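Local atomic coordinates of adenylate isopentenyltransferase (Humulus lupulus, PDB entry 3A8T), a protein that transfers an isopentenyl group from dimethylallyl diphosphate to ATP, ADP or AMP, a step in cytokinin biosynthesis in hop. Residues 65-70 against 129-134; 145-150 against 173-178. One frame throughout, in Å; residues are numbered along the deposited sequence.

Contact 1 of 2, residues 65-70 against 129-134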
loop_
_atom_site.group_PDB
_atom_site.type_symbol
_atom_site.label_atom_id
_atom_site.label_comp_id
_atom_site.label_asym_id
_atom_site.label_seq_id
_atom_site.Cartn_x
_atom_site.Cartn_y
_atom_site.Cartn_z
ATOM N N PRO A 65 -10.952 19.676 4.669
ATOM C CA PRO A 65 -10.285 19.973 3.392
ATOM C C PRO A 65 -8.857 19.379 3.487
ATOM O O PRO A 65 -8.053 19.768 4.340
ATOM C CB PRO A 65 -10.297 21.509 3.328
ATOM C CG PRO A 65 -10.422 21.943 4.796
ATOM C CD PRO A 65 -11.314 20.903 5.421
ATOM N N LEU A 66 -8.541 18.416 2.636
ATOM C CA LEU A 66 -7.223 17.823 2.748
ATOM C C LEU A 66 -6.659 17.328 1.416
ATOM O O LEU A 66 -7.318 17.390 0.393
ATOM C CB LEU A 66 -7.261 16.722 3.838
ATOM C CG LEU A 66 -8.003 15.417 3.578
ATOM C CD1 LEU A 66 -7.130 14.520 2.739
ATOM C CD2 LEU A 66 -8.375 14.723 4.883
ATOM N N GLU A 67 -5.416 16.893 1.428
ATOM C CA GLU A 67 -4.766 16.399 0.218
ATOM C C GLU A 67 -3.898 15.258 0.736
ATOM O O GLU A 67 -3.382 15.285 1.868
ATOM C CB GLU A 67 -3.877 17.484 -0.478
ATOM C CG GLU A 67 -4.581 18.864 -0.746
ATOM C CD GLU A 67 -3.954 19.723 -1.910
ATOM O OE1 GLU A 67 -2.991 19.255 -2.559
ATOM O OE2 GLU A 67 -4.415 20.882 -2.172
ATOM N N VAL A 68 -3.730 14.260 -0.116
ATOM C CA VAL A 68 -2.990 13.074 0.232
ATOM C C VAL A 68 -1.607 12.954 -0.363
ATOM O O VAL A 68 -1.380 13.265 -1.522
ATOM C CB VAL A 68 -3.831 11.787 -0.148
ATOM C CG1 VAL A 68 -2.962 10.564 -0.115
ATOM C CG2 VAL A 68 -4.995 11.603 0.819
ATOM N N ILE A 69 -0.691 12.490 0.470
ATOM C CA ILE A 69 0.687 12.205 0.059
ATOM C C ILE A 69 0.794 10.706 0.263
ATOM O O ILE A 69 0.523 10.207 1.345
ATOM C CB ILE A 69 1.729 12.878 0.961
ATOM C CG1 ILE A 69 1.517 14.400 0.941
ATOM C CG2 ILE A 69 3.108 12.468 0.518
ATOM C CD1 ILE A 69 2.388 15.228 1.887
ATOM N N ASN A 70 1.117 9.992 -0.796
ATOM C CA ASN A 70 1.281 8.547 -0.742
ATOM C C ASN A 70 2.626 8.209 -0.126
ATOM O O ASN A 70 3.631 8.780 -0.534
ATOM C CB ASN A 70 1.267 7.966 -2.139
ATOM C CG ASN A 70 1.772 6.552 -2.166
ATOM O OD1 ASN A 70 2.759 6.243 -2.795
ATOM N ND2 ASN A 70 1.098 5.699 -1.469
ATOM N N ARG A 129 -1.694 25.830 0.751
ATOM C CA ARG A 129 -3.051 26.035 0.260
ATOM C C ARG A 129 -4.097 25.890 1.367
ATOM O O ARG A 129 -5.291 25.797 1.092
ATOM C CB ARG A 129 -3.357 25.055 -0.856
ATOM C CG ARG A 129 -2.453 25.203 -2.049
ATOM C CD ARG A 129 -2.830 24.205 -3.162
ATOM N NE ARG A 129 -2.353 22.853 -2.901
ATOM C CZ ARG A 129 -1.141 22.387 -3.196
ATOM N NH1 ARG A 129 -0.236 23.153 -3.783
ATOM N NH2 ARG A 129 -0.831 21.126 -2.901
ATOM N N ARG A 130 -3.629 25.890 2.614
ATOM C CA ARG A 130 -4.481 25.747 3.796
ATOM C C ARG A 130 -5.264 24.426 3.945
ATOM O O ARG A 130 -6.323 24.375 4.586
ATOM C CB ARG A 130 -5.440 26.933 3.906
ATOM C CG ARG A 130 -4.783 28.148 4.532
ATOM C CD ARG A 130 -5.704 29.362 4.449
ATOM N NE ARG A 130 -6.202 29.584 3.087
ATOM C CZ ARG A 130 -5.803 30.571 2.279
ATOM N NH1 ARG A 130 -4.885 31.462 2.682
ATOM N NH2 ARG A 130 -6.317 30.667 1.056
ATOM N N LYS A 131 -4.772 23.352 3.355
ATOM C CA LYS A 131 -5.460 22.094 3.553
ATOM C C LYS A 131 -4.538 21.213 4.367
ATOM O O LYS A 131 -3.296 21.397 4.385
ATOM C CB LYS A 131 -5.801 21.417 2.246
ATOM C CG LYS A 131 -6.498 22.347 1.334
ATOM C CD LYS A 131 -7.388 21.623 0.396
ATOM C CE LYS A 131 -7.976 22.603 -0.598
ATOM N NZ LYS A 131 -8.793 23.643 0.104
ATOM N N LEU A 132 -5.135 20.254 5.054
ATOM C CA LEU A 132 -4.325 19.365 5.851
ATOM C C LEU A 132 -3.629 18.306 5.021
ATOM O O LEU A 132 -4.262 17.682 4.210
ATOM C CB LEU A 132 -5.192 18.692 6.889
ATOM C CG LEU A 132 -4.448 17.599 7.624
ATOM C CD1 LEU A 132 -3.545 18.110 8.704
ATOM C CD2 LEU A 132 -5.490 16.763 8.206
ATOM N N PRO A 133 -2.285 18.170 5.146
ATOM C CA PRO A 133 -1.569 17.128 4.385
ATOM C C PRO A 133 -1.772 15.787 5.175
ATOM O O PRO A 133 -1.732 15.757 6.431
ATOM C CB PRO A 133 -0.120 17.601 4.421
ATOM C CG PRO A 133 -0.037 18.316 5.676
ATOM C CD PRO A 133 -1.328 19.111 5.750
ATOM N N VAL A 134 -2.000 14.695 4.459
ATOM C CA VAL A 134 -2.240 13.379 5.077
ATOM C C VAL A 134 -1.311 12.351 4.450
ATOM O O VAL A 134 -1.427 12.067 3.261
ATOM C CB VAL A 134 -3.655 12.963 4.824
ATOM C CG1 VAL A 134 -3.981 11.681 5.551
ATOM C CG2 VAL A 134 -4.590 14.108 5.238
#
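Leu66, Glu67 and Val68 run beside Leu132, Pro133 and Val134 as neighbouring parallel strands in the six-stranded sheet of a P-loop nucleotide-binding fold. Helix 112-128 lies between strand 66-70 and strand 132-136 in the chain and packs on the face that carries Glu67, Ile69 and Pro133. Four backbone hydrogen bonds join the strands: Leu132 N to Pro65 O, Glu67 N to Leu132 O, Val134 N to Glu67 O, and Ile69 N to Val134 O, the last almost straight at 178°. Pro133 lacks an N-H, but its place in the alternating pattern requires none toward this neighbour. On the other sheet face the branched apolar side chains fit closely, Leu66 CD1 lying 3.6 Å from Val134 CG2, with helix 53-61 packed against Leu66 and Val68. Just after helix 112-128 the contact turns ionic: buried Glu67, extended beyond CG, is matched by exposed Arg129, whose chain bends at chi3 (-78°), and by His98 NE2, which bonds Glu67 OE1. The guanidinium plane lies 24° from the carboxylate. Arg129 NH2 meets Glu67 OE1 at 2.9 Å from above the carboxylate plane, and Arg129 NE reaches Glu67 OE2 at 2.9 Å on its syn side but well out of that plane.

Contact 2 of 2, residues 145-150 against 173-178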
loop_
_atom_site.group_PDB
_atom_site.type_symbol
_atom_site.label_atom_id
_atom_site.label_comp_id
_atom_site.label_asym_id
_atom_site.label_seq_id
_atom_site.Cartn_x
_atom_site.Cartn_y
_atom_site.Cartn_z
ATOM N N ALA A 145 11.814 8.200 7.230
ATOM C CA ALA A 145 12.723 9.104 6.556
ATOM C C ALA A 145 12.120 10.508 6.495
ATOM O O ALA A 145 12.801 11.493 6.788
ATOM C CB ALA A 145 13.009 8.619 5.145
ATOM N N LEU A 146 10.847 10.585 6.124
ATOM C CA LEU A 146 10.180 11.859 5.999
ATOM C C LEU A 146 9.954 12.603 7.294
ATOM O O LEU A 146 10.194 13.795 7.346
ATOM C CB LEU A 146 8.830 11.701 5.303
ATOM C CG LEU A 146 7.949 12.965 5.339
ATOM C CD1 LEU A 146 8.532 14.029 4.391
ATOM C CD2 LEU A 146 6.563 12.629 4.908
ATOM N N LEU A 147 9.521 11.903 8.341
ATOM C CA LEU A 147 9.174 12.522 9.613
ATOM C C LEU A 147 10.279 12.932 10.586
ATOM O O LEU A 147 10.076 13.891 11.329
ATOM C CB LEU A 147 8.155 11.644 10.356
ATOM C CG LEU A 147 6.790 11.389 9.689
ATOM C CD1 LEU A 147 5.868 10.707 10.682
ATOM C CD2 LEU A 147 6.173 12.683 9.237
ATOM N N VAL A 148 11.420 12.248 10.617
ATOM C CA VAL A 148 12.458 12.652 11.571
ATOM C C VAL A 148 13.081 14.063 11.375
ATOM O O VAL A 148 12.994 14.697 10.325
ATOM C CB VAL A 148 13.661 11.623 11.679
ATOM C CG1 VAL A 148 13.180 10.285 12.262
ATOM C CG2 VAL A 148 14.336 11.458 10.355
ATOM N N ASP A 149 13.700 14.534 12.441
ATOM C CA ASP A 149 14.357 15.818 12.447
ATOM C C ASP A 149 15.652 15.799 11.647
ATOM O O ASP A 149 15.949 16.716 10.900
ATOM C CB ASP A 149 14.628 16.233 13.879
ATOM C CG ASP A 149 14.109 17.603 14.161
ATOM O OD1 ASP A 149 14.345 18.487 13.289
ATOM O OD2 ASP A 149 13.469 17.781 15.235
ATOM N N ARG A 150 16.439 14.755 11.834
ATOM C CA ARG A 150 17.667 14.633 11.071
ATOM C C ARG A 150 17.632 13.246 10.450
ATOM O O ARG A 150 17.522 12.238 11.139
ATOM C CB ARG A 150 18.917 14.813 11.951
ATOM C CG ARG A 150 19.238 16.259 12.329
ATOM C CD ARG A 150 20.755 16.533 12.263
ATOM N NE ARG A 150 21.250 16.428 10.874
ATOM C CZ ARG A 150 22.156 17.235 10.305
ATOM N NH1 ARG A 150 22.696 18.236 10.998
ATOM N NH2 ARG A 150 22.509 17.045 9.035
ATOM N N TYR A 173 7.503 17.310 12.128
ATOM C CA TYR A 173 6.199 17.910 12.134
ATOM C C TYR A 173 5.415 17.682 13.416
ATOM O O TYR A 173 5.842 17.016 14.336
ATOM C CB TYR A 173 5.389 17.348 10.970
ATOM C CG TYR A 173 6.061 17.429 9.632
ATOM C CD1 TYR A 173 6.174 18.635 8.948
ATOM C CD2 TYR A 173 6.662 16.300 9.076
ATOM C CE1 TYR A 173 6.883 18.706 7.734
ATOM C CE2 TYR A 173 7.372 16.366 7.886
ATOM C CZ TYR A 173 7.477 17.560 7.219
ATOM O OH TYR A 173 8.137 17.566 6.018
ATOM N N ASP A 174 4.235 18.262 13.446
ATOM C CA ASP A 174 3.311 18.107 14.537
ATOM C C ASP A 174 2.379 17.017 13.987
ATOM O O ASP A 174 1.425 17.300 13.252
ATOM C CB ASP A 174 2.552 19.416 14.706
ATOM C CG ASP A 174 1.504 19.340 15.768
ATOM O OD1 ASP A 174 1.633 18.467 16.662
ATOM O OD2 ASP A 174 0.571 20.176 15.719
ATOM N N CYS A 175 2.665 15.775 14.343
ATOM C CA CYS A 175 1.907 14.639 13.835
ATOM C C CYS A 175 0.737 14.079 14.634
ATOM O O CYS A 175 0.730 14.104 15.856
ATOM C CB CYS A 175 2.858 13.464 13.601
ATOM S SG CYS A 175 4.218 13.768 12.561
ATOM N N CYS A 176 -0.246 13.553 13.910
ATOM C CA CYS A 176 -1.377 12.853 14.503
ATOM C C CYS A 176 -1.256 11.536 13.727
ATOM O O CYS A 176 -1.181 11.535 12.509
ATOM C CB CYS A 176 -2.713 13.536 14.206
ATOM S SG CYS A 176 -4.158 12.585 14.771
ATOM N N PHE A 177 -1.204 10.424 14.446
ATOM C CA PHE A 177 -1.032 9.125 13.843
ATOM C C PHE A 177 -2.268 8.290 13.987
ATOM O O PHE A 177 -2.631 7.956 15.092
ATOM C CB PHE A 177 0.077 8.349 14.553
ATOM C CG PHE A 177 1.426 8.977 14.489
ATOM C CD1 PHE A 177 2.203 8.876 13.342
ATOM C CD2 PHE A 177 1.949 9.648 15.594
ATOM C CE1 PHE A 177 3.487 9.433 13.288
ATOM C CE2 PHE A 177 3.232 10.216 15.556
ATOM C CZ PHE A 177 3.998 10.107 14.399
ATOM N N LEU A 178 -2.933 7.953 12.897
ATOM C CA LEU A 178 -4.078 7.063 13.004
ATOM C C LEU A 178 -3.519 5.725 12.521
ATOM O O LEU A 178 -2.918 5.656 11.443
ATOM C CB LEU A 178 -5.220 7.475 12.097
ATOM C CG LEU A 178 -5.822 8.850 12.371
ATOM C CD1 LEU A 178 -6.980 9.148 11.431
ATOM C CD2 LEU A 178 -6.270 8.879 13.809
#
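Leu147 pushes its forked end between Tyr173, Cys175 and Phe177, where the last turn of helix 140-147 meets the start of strand 174-181 and the residue before it. The two methyls divide the work. Leu147 CD2 lies 3.7 Å from Tyr173 CD2, near the plane of that ring and at its edge, the two side chains crossing at about a right angle. Leu147 CD1 meets Phe177 CE1 at 3.8 Å, tip to tip and again at a ring edge. Cys175 SG sits 4.0 Å from both Leu147 CD1 and Leu147 CD2, a small, polarisable sulfur that suits a place against two methyls; Cys175 CB also rests over one face of the Phe177 ring, toward its rim. An alanine in place of Leu147 would probably open a gap here, leaving Cys175 SG and the edges of Tyr173 and Phe177 without their methyl partners. Farther along the tyrosine, Leu146 CD1 approaches Tyr173 OH at 3.9 Å. This is plain packing of helix end on parallel sheet: between the two segments it is apolar, so its fit depends on how methyls, sulfur and rings match, while polar bonds from Arg172, one of them NH1 to Leu146 O, hold the helix end beside it.

Both contacts are largely buried and belong to the same parallel sheet, yet only contact 1 lies within it; contact 2 packs a helix end on it. Strand 132-136 is followed in the chain by helix 140-147, and strand 41-46 separates the strands of contact 1 from strand 174-181. The two sites do not touch: their centres are 15 Å apart and their nearest atoms about 6 Å. Contact 1 combines backbone hydrogen bonds and apolar side chains with a salt bridge from buried Glu67 to exposed Arg129 at its outer end; contact 2 is apolar between its segments. Neither reaches the bound ATP, which lies about 13 Å from Val68 and 12 Å from Leu146, measured from their side chains.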